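Triggering receptor expressed on myeloid cells 1 (Mus musculus, PDB 1U9K) amplifies inflammatory responses as a cell-surface receptor of innate and adaptive immunity that multimerizes on ligand binding and signals through the adapter TYROBP/DAP12. Local coordinates at residues Leu45-Pro57 and Val60-Ser72. Sequence-based numbering, arbitrary orientation.
Sequences LTLVVTQRPFTRP and VHMGKFTLKHDPS
Leu47 lies over the ring of Phe65, its CB 4.2 Å from the ring centroid and 11° off the normal in a CH-pi contact, while Leu47 CD1 comes obliquely to the rim at Phe65 CE2, 3.5 Å away. Lys64 CG lies over the opposite face near the rim, so the phenyl ring is held between two hydrocarbon chains. Val48 divides its branches: CG2, anti to the backbone N, slides past Val60 and packs 3.8 Å from Met62 CB, whereas CG1 turns to Phe65 CB and Leu67 CD2. Leu67 CD2 also packs against the Val49-Thr50 peptide, 3.7 Å from Val49 C; Thr50 OG1 is hydrogen-bonded to the backbone N of Lys33. Farther on, a chi1 of 174° carries the His69 imidazole toward the turn at Pro53-Arg56. Arg56 O lies at its edge, but the 2.9 Å approach to His69 CD2 is unusually short and its nature doubtful. Pro57 CA makes a CA-H...O contact with His69 O, and the Pro57 and Pro71 side chains cross at about a right angle. In this extracellular V-set domain, strand 45-49 of one sheet thus meets hairpin 58-70 of the other mainly through apolar packing, probably driven by water exclusion; the far end adds carbonyls around the imidazole and proline packing.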
ATOM      1  N   LEU A  45      -2.467  -4.225   9.932  1.00 20.34           N
ATOM      2  CA  LEU A  45      -3.705  -3.456   9.746  1.00 21.75           C
ATOM      3  C   LEU A  45      -3.849  -3.166   8.288  1.00 21.00           C
ATOM      4  O   LEU A  45      -3.009  -2.514   7.683  1.00 21.09           O
ATOM      5  CB  LEU A  45      -3.625  -2.114  10.430  1.00 22.03           C
ATOM      6  CG  LEU A  45      -3.528  -2.097  11.934  1.00 27.44           C
ATOM      7  CD1 LEU A  45      -3.208  -0.648  12.391  1.00 31.28           C
ATOM      8  CD2 LEU A  45      -4.807  -2.638  12.581  1.00 29.44           C
ATOM      9  N   THR A  46      -4.935  -3.644   7.719  1.00 19.93           N
ATOM     10  CA  THR A  46      -5.256  -3.395   6.344  1.00 20.38           C
ATOM     11  C   THR A  46      -5.977  -2.062   6.241  1.00 20.96           C
ATOM     12  O   THR A  46      -7.029  -1.890   6.792  1.00 20.76           O
ATOM     13  CB  THR A  46      -6.104  -4.549   5.853  1.00 20.78           C
ATOM     14  OG1 THR A  46      -5.267  -5.725   5.901  1.00 22.32           O
ATOM     15  CG2 THR A  46      -6.473  -4.380   4.373  1.00 20.22           C
ATOM     16  N   LEU A  47      -5.386  -1.137   5.510  1.00 19.86           N
ATOM     17  CA  LEU A  47      -5.795   0.239   5.521  1.00 20.22           C
ATOM     18  C   LEU A  47      -6.730   0.544   4.337  1.00 20.49           C
ATOM     19  O   LEU A  47      -7.594   1.326   4.474  1.00 19.75           O
ATOM     20  CB  LEU A  47      -4.580   1.129   5.476  1.00 21.15           C
ATOM     21  CG  LEU A  47      -3.745   1.025   6.749  1.00 20.52           C
ATOM     22  CD1 LEU A  47      -2.501   1.790   6.561  1.00 24.58           C
ATOM     23  CD2 LEU A  47      -4.547   1.561   7.842  1.00 23.40           C
ATOM     24  N   VAL A  48      -6.487  -0.071   3.178  1.00 19.69           N
ATOM     25  CA  VAL A  48      -7.241   0.212   1.964  1.00 20.00           C
ATOM     26  C   VAL A  48      -6.980  -0.944   1.025  1.00 18.91           C
ATOM     27  O   VAL A  48      -5.890  -1.459   0.994  1.00 18.26           O
ATOM     28  CB  VAL A  48      -6.875   1.607   1.372  1.00 19.36           C
ATOM     29  CG1 VAL A  48      -5.394   1.734   1.057  1.00 20.59           C
ATOM     30  CG2 VAL A  48      -7.765   1.940   0.130  1.00 21.06           C
ATOM     31  N   VAL A  49      -8.012  -1.344   0.318  1.00 18.50           N
ATOM     32  CA  VAL A  49      -7.951  -2.462  -0.614  1.00 18.68           C
ATOM     33  C   VAL A  49      -8.534  -2.098  -1.952  1.00 18.75           C
ATOM     34  O   VAL A  49      -9.352  -1.200  -2.023  1.00 19.13           O
ATOM     35  CB  VAL A  49      -8.712  -3.687  -0.076  1.00 18.87           C
ATOM     36  CG1 VAL A  49      -8.070  -4.192   1.208  1.00 20.59           C
ATOM     37  CG2 VAL A  49     -10.177  -3.347   0.149  1.00 17.77           C
ATOM     38  N   THR A  50      -8.092  -2.763  -3.019  1.00 18.52           N
ATOM     39  CA  THR A  50      -8.746  -2.602  -4.297  1.00 20.20           C
ATOM     40  C   THR A  50     -10.060  -3.327  -4.318  1.00 21.18           C
ATOM     41  O   THR A  50     -10.364  -4.145  -3.436  1.00 21.27           O
ATOM     42  CB  THR A  50      -7.873  -3.071  -5.469  1.00 19.83           C
ATOM     43  OG1 THR A  50      -7.532  -4.456  -5.318  1.00 20.14           O
ATOM     44  CG2 THR A  50      -6.558  -2.360  -5.506  1.00 20.99           C
ATOM     45  N   GLN A  51     -10.896  -2.978  -5.297  1.00 24.81           N
ATOM     46  CA  GLN A  51     -12.227  -3.600  -5.398  1.00 25.52           C
ATOM     47  C   GLN A  51     -12.410  -4.330  -6.715  1.00 25.80           C
ATOM     48  O   GLN A  51     -11.665  -4.116  -7.678  1.00 23.56           O
ATOM     49  CB  GLN A  51     -13.339  -2.582  -5.183  1.00 27.84           C
ATOM     50  CG  GLN A  51     -13.542  -2.148  -3.690  1.00 31.20           C
ATOM     51  CD  GLN A  51     -13.886  -3.301  -2.698  1.00 35.08           C
ATOM     52  OE1 GLN A  51     -14.616  -4.251  -3.024  1.00 40.34           O
ATOM     53  NE2 GLN A  51     -13.393  -3.173  -1.482  1.00 38.49           N
ATOM     54  N   ARG A  52     -13.407  -5.217  -6.725  1.00 26.83           N
ATOM     55  CA  ARG A  52     -13.746  -6.013  -7.880  1.00 28.01           C
ATOM     56  C   ARG A  52     -14.328  -5.112  -8.970  1.00 27.85           C
ATOM     57  O   ARG A  52     -14.990  -4.128  -8.638  1.00 28.33           O
ATOM     58  CB  ARG A  52     -14.766  -7.120  -7.514  1.00 29.63           C
ATOM     59  CG  ARG A  52     -14.074  -8.483  -7.228  1.00 32.02           C
ATOM     60  CD  ARG A  52     -14.995  -9.625  -6.761  1.00 35.69           C
ATOM     61  NE  ARG A  52     -14.217 -10.702  -6.125  1.00 38.89           N
ATOM     62  CZ  ARG A  52     -13.895 -10.775  -4.813  1.00 45.43           C
ATOM     63  NH1 ARG A  52     -14.273  -9.830  -3.935  1.00 46.62           N
ATOM     64  NH2 ARG A  52     -13.163 -11.796  -4.364  1.00 46.30           N
ATOM     65  N   PRO A  53     -14.126  -5.437 -10.263  1.00 27.13           N
ATOM     66  CA  PRO A  53     -13.315  -6.571 -10.750  1.00 25.09           C
ATOM     67  C   PRO A  53     -11.846  -6.247 -10.630  1.00 23.80           C
ATOM     68  O   PRO A  53     -11.423  -5.120 -10.959  1.00 22.01           O
ATOM     69  CB  PRO A  53     -13.677  -6.667 -12.236  1.00 25.29           C
ATOM     70  CG  PRO A  53     -14.781  -5.777 -12.431  1.00 26.12           C
ATOM     71  CD  PRO A  53     -14.750  -4.703 -11.376  1.00 26.93           C
ATOM     72  N   PHE A  54     -11.074  -7.208 -10.117  1.00 22.07           N
ATOM     73  CA  PHE A  54      -9.727  -6.911  -9.680  1.00 21.69           C
ATOM     74  C   PHE A  54      -8.778  -6.661 -10.831  1.00 20.99           C
ATOM     75  O   PHE A  54      -7.702  -6.071 -10.602  1.00 21.48           O
ATOM     76  CB  PHE A  54      -9.196  -8.043  -8.842  1.00 21.85           C
ATOM     77  CG  PHE A  54      -9.882  -8.185  -7.523  1.00 22.82           C
ATOM     78  CD1 PHE A  54     -10.096  -7.063  -6.736  1.00 25.18           C
ATOM     79  CD2 PHE A  54     -10.270  -9.434  -7.041  1.00 22.37           C
ATOM     80  CE1 PHE A  54     -10.747  -7.160  -5.525  1.00 24.65           C
ATOM     81  CE2 PHE A  54     -10.876  -9.536  -5.855  1.00 24.94           C
ATOM     82  CZ  PHE A  54     -11.155  -8.380  -5.082  1.00 24.99           C
ATOM     83  N   THR A  55      -9.146  -7.101 -12.025  1.00 20.48           N
ATOM     84  CA  THR A  55      -8.328  -6.846 -13.215  1.00 20.88           C
ATOM     85  C   THR A  55      -8.482  -5.393 -13.779  1.00 21.56           C
ATOM     86  O   THR A  55      -7.693  -4.969 -14.622  1.00 21.43           O
ATOM     87  CB  THR A  55      -8.708  -7.789 -14.350  1.00 21.53           C
ATOM     88  OG1 THR A  55     -10.124  -7.698 -14.599  1.00 21.13           O
ATOM     89  CG2 THR A  55      -8.472  -9.255 -14.021  1.00 20.34           C
ATOM     90  N   ARG A  56      -9.481  -4.647 -13.314  1.00 20.15           N
ATOM     91  CA  ARG A  56      -9.805  -3.375 -13.918  1.00 20.93           C
ATOM     92  C   ARG A  56      -9.016  -2.242 -13.267  1.00 19.15           C
ATOM     93  O   ARG A  56      -8.803  -2.281 -12.115  1.00 16.54           O
ATOM     94  CB  ARG A  56     -11.319  -3.140 -13.863  1.00 22.30           C
ATOM     95  CG  ARG A  56     -12.064  -4.121 -14.731  1.00 27.47           C
ATOM     96  CD  ARG A  56     -11.602  -4.239 -16.227  1.00 32.66           C
ATOM     97  NE  ARG A  56     -11.353  -2.908 -16.798  1.00 39.39           N
ATOM     98  CZ  ARG A  56     -11.210  -2.619 -18.079  1.00 42.24           C
ATOM     99  NH1 ARG A  56     -11.287  -3.576 -19.002  1.00 44.41           N
ATOM    100  NH2 ARG A  56     -10.980  -1.349 -18.428  1.00 44.03           N
ATOM    101  N   PRO A  57      -8.543  -1.266 -14.039  1.00 19.13           N
ATOM    102  CA  PRO A  57      -7.922  -0.071 -13.434  1.00 19.82           C
ATOM    103  C   PRO A  57      -8.904   0.608 -12.476  1.00 18.98           C
ATOM    104  O   PRO A  57     -10.100   0.635 -12.755  1.00 17.57           O
ATOM    105  CB  PRO A  57      -7.695   0.841 -14.624  1.00 19.69           C
ATOM    106  CG  PRO A  57      -7.733   0.033 -15.787  1.00 20.73           C
ATOM    107  CD  PRO A  57      -8.538  -1.205 -15.505  1.00 20.89           C
ATOM    108  N   VAL A  60      -9.237   3.947  -5.446  1.00 24.26           N
ATOM    109  CA  VAL A  60     -10.107   3.914  -4.285  1.00 25.98           C
ATOM    110  C   VAL A  60      -9.558   4.872  -3.224  1.00 26.55           C
ATOM    111  O   VAL A  60      -8.317   4.932  -3.015  1.00 22.60           O
ATOM    112  CB  VAL A  60     -10.218   2.470  -3.703  1.00 27.32           C
ATOM    113  CG1 VAL A  60      -8.964   1.803  -3.687  1.00 29.05           C
ATOM    114  CG2 VAL A  60     -10.783   2.489  -2.247  1.00 29.44           C
ATOM    115  N   HIS A  61     -10.470   5.623  -2.612  1.00 27.13           N
ATOM    116  CA  HIS A  61     -10.171   6.502  -1.488  1.00 31.05           C
ATOM    117  C   HIS A  61     -10.704   5.912  -0.178  1.00 31.80           C
ATOM    118  O   HIS A  61     -11.808   5.339  -0.137  1.00 32.92           O
ATOM    119  CB  HIS A  61     -10.776   7.883  -1.730  1.00 31.72           C
ATOM    120  CG  HIS A  61     -10.217   8.569  -2.934  1.00 36.68           C
ATOM    121  ND1 HIS A  61      -8.894   8.945  -3.032  1.00 43.34           N
ATOM    122  CD2 HIS A  61     -10.791   8.915  -4.111  1.00 42.52           C
ATOM    123  CE1 HIS A  61      -8.680   9.512  -4.210  1.00 44.42           C
ATOM    124  NE2 HIS A  61      -9.812   9.501  -4.887  1.00 44.49           N
ATOM    125  N   MET A  62      -9.922   6.033   0.880  1.00 31.24           N
ATOM    126  CA  MET A  62     -10.328   5.569   2.189  1.00 31.70           C
ATOM    127  C   MET A  62      -9.624   6.495   3.143  1.00 30.40           C
ATOM    128  O   MET A  62      -8.431   6.341   3.372  1.00 29.68           O
ATOM    129  CB  MET A  62     -10.082   4.066   2.324  1.00 32.55           C
ATOM    130  CG  MET A  62     -10.307   3.525   3.725  1.00 35.39           C
ATOM    131  SD  MET A  62     -12.046   3.522   4.199  1.00 44.01           S
ATOM    132  CE  MET A  62     -12.684   2.229   3.137  1.00 43.85           C
ATOM    133  N   GLY A  63     -10.330   7.517   3.606  1.00 29.82           N
ATOM    134  CA  GLY A  63      -9.751   8.506   4.514  1.00 29.24           C
ATOM    135  C   GLY A  63      -8.615   9.250   3.813  1.00 28.65           C
ATOM    136  O   GLY A  63      -8.816   9.789   2.731  1.00 27.88           O
ATOM    137  N   LYS A  64      -7.421   9.258   4.403  1.00 28.01           N
ATOM    138  CA  LYS A  64      -6.254   9.905   3.768  1.00 26.59           C
ATOM    139  C   LYS A  64      -5.511   9.002   2.800  1.00 25.32           C
ATOM    140  O   LYS A  64      -4.417   9.370   2.308  1.00 21.83           O
ATOM    141  CB  LYS A  64      -5.258  10.372   4.822  1.00 28.39           C
ATOM    142  CG  LYS A  64      -4.405   9.299   5.435  1.00 31.02           C
ATOM    143  CD  LYS A  64      -3.305   9.846   6.395  1.00 37.34           C
ATOM    144  CE  LYS A  64      -3.865  10.679   7.597  1.00 37.79           C
ATOM    145  NZ  LYS A  64      -2.727  11.300   8.385  1.00 39.04           N
ATOM    146  N   PHE A  65      -6.036   7.805   2.589  1.00 22.45           N
ATOM    147  CA  PHE A  65      -5.363   6.828   1.734  1.00 21.63           C
ATOM    148  C   PHE A  65      -6.018   6.840   0.338  1.00 22.32           C
ATOM    149  O   PHE A  65      -7.235   6.953   0.221  1.00 22.55           O
ATOM    150  CB  PHE A  65      -5.456   5.426   2.324  1.00 22.14           C
ATOM    151  CG  PHE A  65      -4.909   5.324   3.696  1.00 22.82           C
ATOM    152  CD1 PHE A  65      -5.702   5.526   4.780  1.00 26.20           C
ATOM    153  CD2 PHE A  65      -3.584   5.010   3.895  1.00 25.02           C
ATOM    154  CE1 PHE A  65      -5.198   5.463   6.049  1.00 26.14           C
ATOM    155  CE2 PHE A  65      -3.086   4.938   5.165  1.00 25.52           C
ATOM    156  CZ  PHE A  65      -3.898   5.193   6.241  1.00 25.73           C
ATOM    157  N   THR A  66      -5.179   6.740  -0.685  1.00 21.61           N
ATOM    158  CA  THR A  66      -5.625   6.533  -2.035  1.00 22.05           C
ATOM    159  C   THR A  66      -4.786   5.405  -2.609  1.00 21.62           C
ATOM    160  O   THR A  66      -3.579   5.378  -2.474  1.00 20.84           O
ATOM    161  CB  THR A  66      -5.430   7.822  -2.863  1.00 22.55           C
ATOM    162  OG1 THR A  66      -6.316   8.822  -2.364  1.00 24.84           O
ATOM    163  CG2 THR A  66      -5.864   7.615  -4.322  1.00 24.32           C
ATOM    164  N   LEU A  67      -5.443   4.429  -3.230  1.00 21.14           N
ATOM    165  CA  LEU A  67      -4.770   3.370  -3.939  1.00 20.24           C
ATOM    166  C   LEU A  67      -5.122   3.466  -5.365  1.00 19.44           C
ATOM    167  O   LEU A  67      -6.315   3.442  -5.738  1.00 21.38           O
ATOM    168  CB  LEU A  67      -5.295   2.075  -3.399  1.00 23.22           C
ATOM    169  CG  LEU A  67      -4.546   0.797  -3.380  1.00 27.94           C
ATOM    170  CD1 LEU A  67      -3.189   1.011  -2.782  1.00 32.77           C
ATOM    171  CD2 LEU A  67      -5.408  -0.189  -2.520  1.00 26.26           C
ATOM    172  N   LYS A  68      -4.127   3.571  -6.216  1.00 18.38           N
ATOM    173  CA  LYS A  68      -4.390   3.577  -7.643  1.00 17.68           C
ATOM    174  C   LYS A  68      -3.932   2.238  -8.134  1.00 18.50           C
ATOM    175  O   LYS A  68      -2.791   1.842  -7.898  1.00 19.46           O
ATOM    176  CB  LYS A  68      -3.652   4.696  -8.317  1.00 18.20           C
ATOM    177  CG  LYS A  68      -4.245   6.070  -8.197  1.00 21.60           C
ATOM    178  CD  LYS A  68      -3.279   7.040  -8.919  1.00 26.71           C
ATOM    179  CE  LYS A  68      -3.922   8.415  -9.275  1.00 30.67           C
ATOM    180  NZ  LYS A  68      -3.840   9.181  -7.994  1.00 36.54           N
ATOM    181  N   HIS A  69      -4.837   1.506  -8.734  1.00 17.78           N
ATOM    182  CA  HIS A  69      -4.545   0.244  -9.393  1.00 18.01           C
ATOM    183  C   HIS A  69      -4.368   0.494 -10.873  1.00 17.03           C
ATOM    184  O   HIS A  69      -5.341   0.720 -11.601  1.00 15.06           O
ATOM    185  CB  HIS A  69      -5.643  -0.779  -9.101  1.00 19.00           C
ATOM    186  CG  HIS A  69      -5.479  -2.111  -9.875  1.00 22.97           C
ATOM    187  ND1 HIS A  69      -4.472  -3.012  -9.603  1.00 27.02           N
ATOM    188  CD2 HIS A  69      -6.201  -2.646 -10.886  1.00 26.79           C
ATOM    189  CE1 HIS A  69      -4.581  -4.046 -10.414  1.00 29.47           C
ATOM    190  NE2 HIS A  69      -5.621  -3.850 -11.203  1.00 26.91           N
ATOM    191  N   ASP A  70      -3.122   0.380 -11.344  1.00 15.50           N
ATOM    192  CA  ASP A  70      -2.769   0.709 -12.691  1.00 15.10           C
ATOM    193  C   ASP A  70      -2.170  -0.487 -13.405  1.00 15.89           C
ATOM    194  O   ASP A  70      -0.994  -0.508 -13.692  1.00 15.62           O
ATOM    195  CB  ASP A  70      -1.797   1.886 -12.641  1.00 16.29           C
ATOM    196  CG  ASP A  70      -1.626   2.598 -13.953  1.00 13.16           C
ATOM    197  OD1 ASP A  70      -1.923   2.076 -15.074  1.00 15.10           O
ATOM    198  OD2 ASP A  70      -1.106   3.719 -13.936  1.00 18.84           O
ATOM    199  N   PRO A  71      -2.988  -1.453 -13.789  1.00 17.37           N
ATOM    200  CA  PRO A  71      -2.449  -2.664 -14.416  1.00 17.19           C
ATOM    201  C   PRO A  71      -1.837  -2.403 -15.753  1.00 17.58           C
ATOM    202  O   PRO A  71      -0.953  -3.191 -16.168  1.00 17.61           O
ATOM    203  CB  PRO A  71      -3.697  -3.628 -14.512  1.00 18.12           C
ATOM    204  CG  PRO A  71      -4.907  -2.661 -14.457  1.00 19.88           C
ATOM    205  CD  PRO A  71      -4.462  -1.496 -13.648  1.00 17.87           C
ATOM    206  N   SER A  72      -2.265  -1.346 -16.469  1.00 16.65           N
ATOM    207  CA  SER A  72      -1.588  -0.943 -17.674  1.00 17.18           C
ATOM    208  C   SER A  72      -0.085  -0.722 -17.485  1.00 16.78           C
ATOM    209  O   SER A  72       0.647  -0.923 -18.410  1.00 15.58           O
ATOM    210  CB  SER A  72      -2.159   0.371 -18.215  1.00 18.08           C
ATOM    211  OG  SER A  72      -1.575   0.592 -19.489  1.00 26.97           O
TER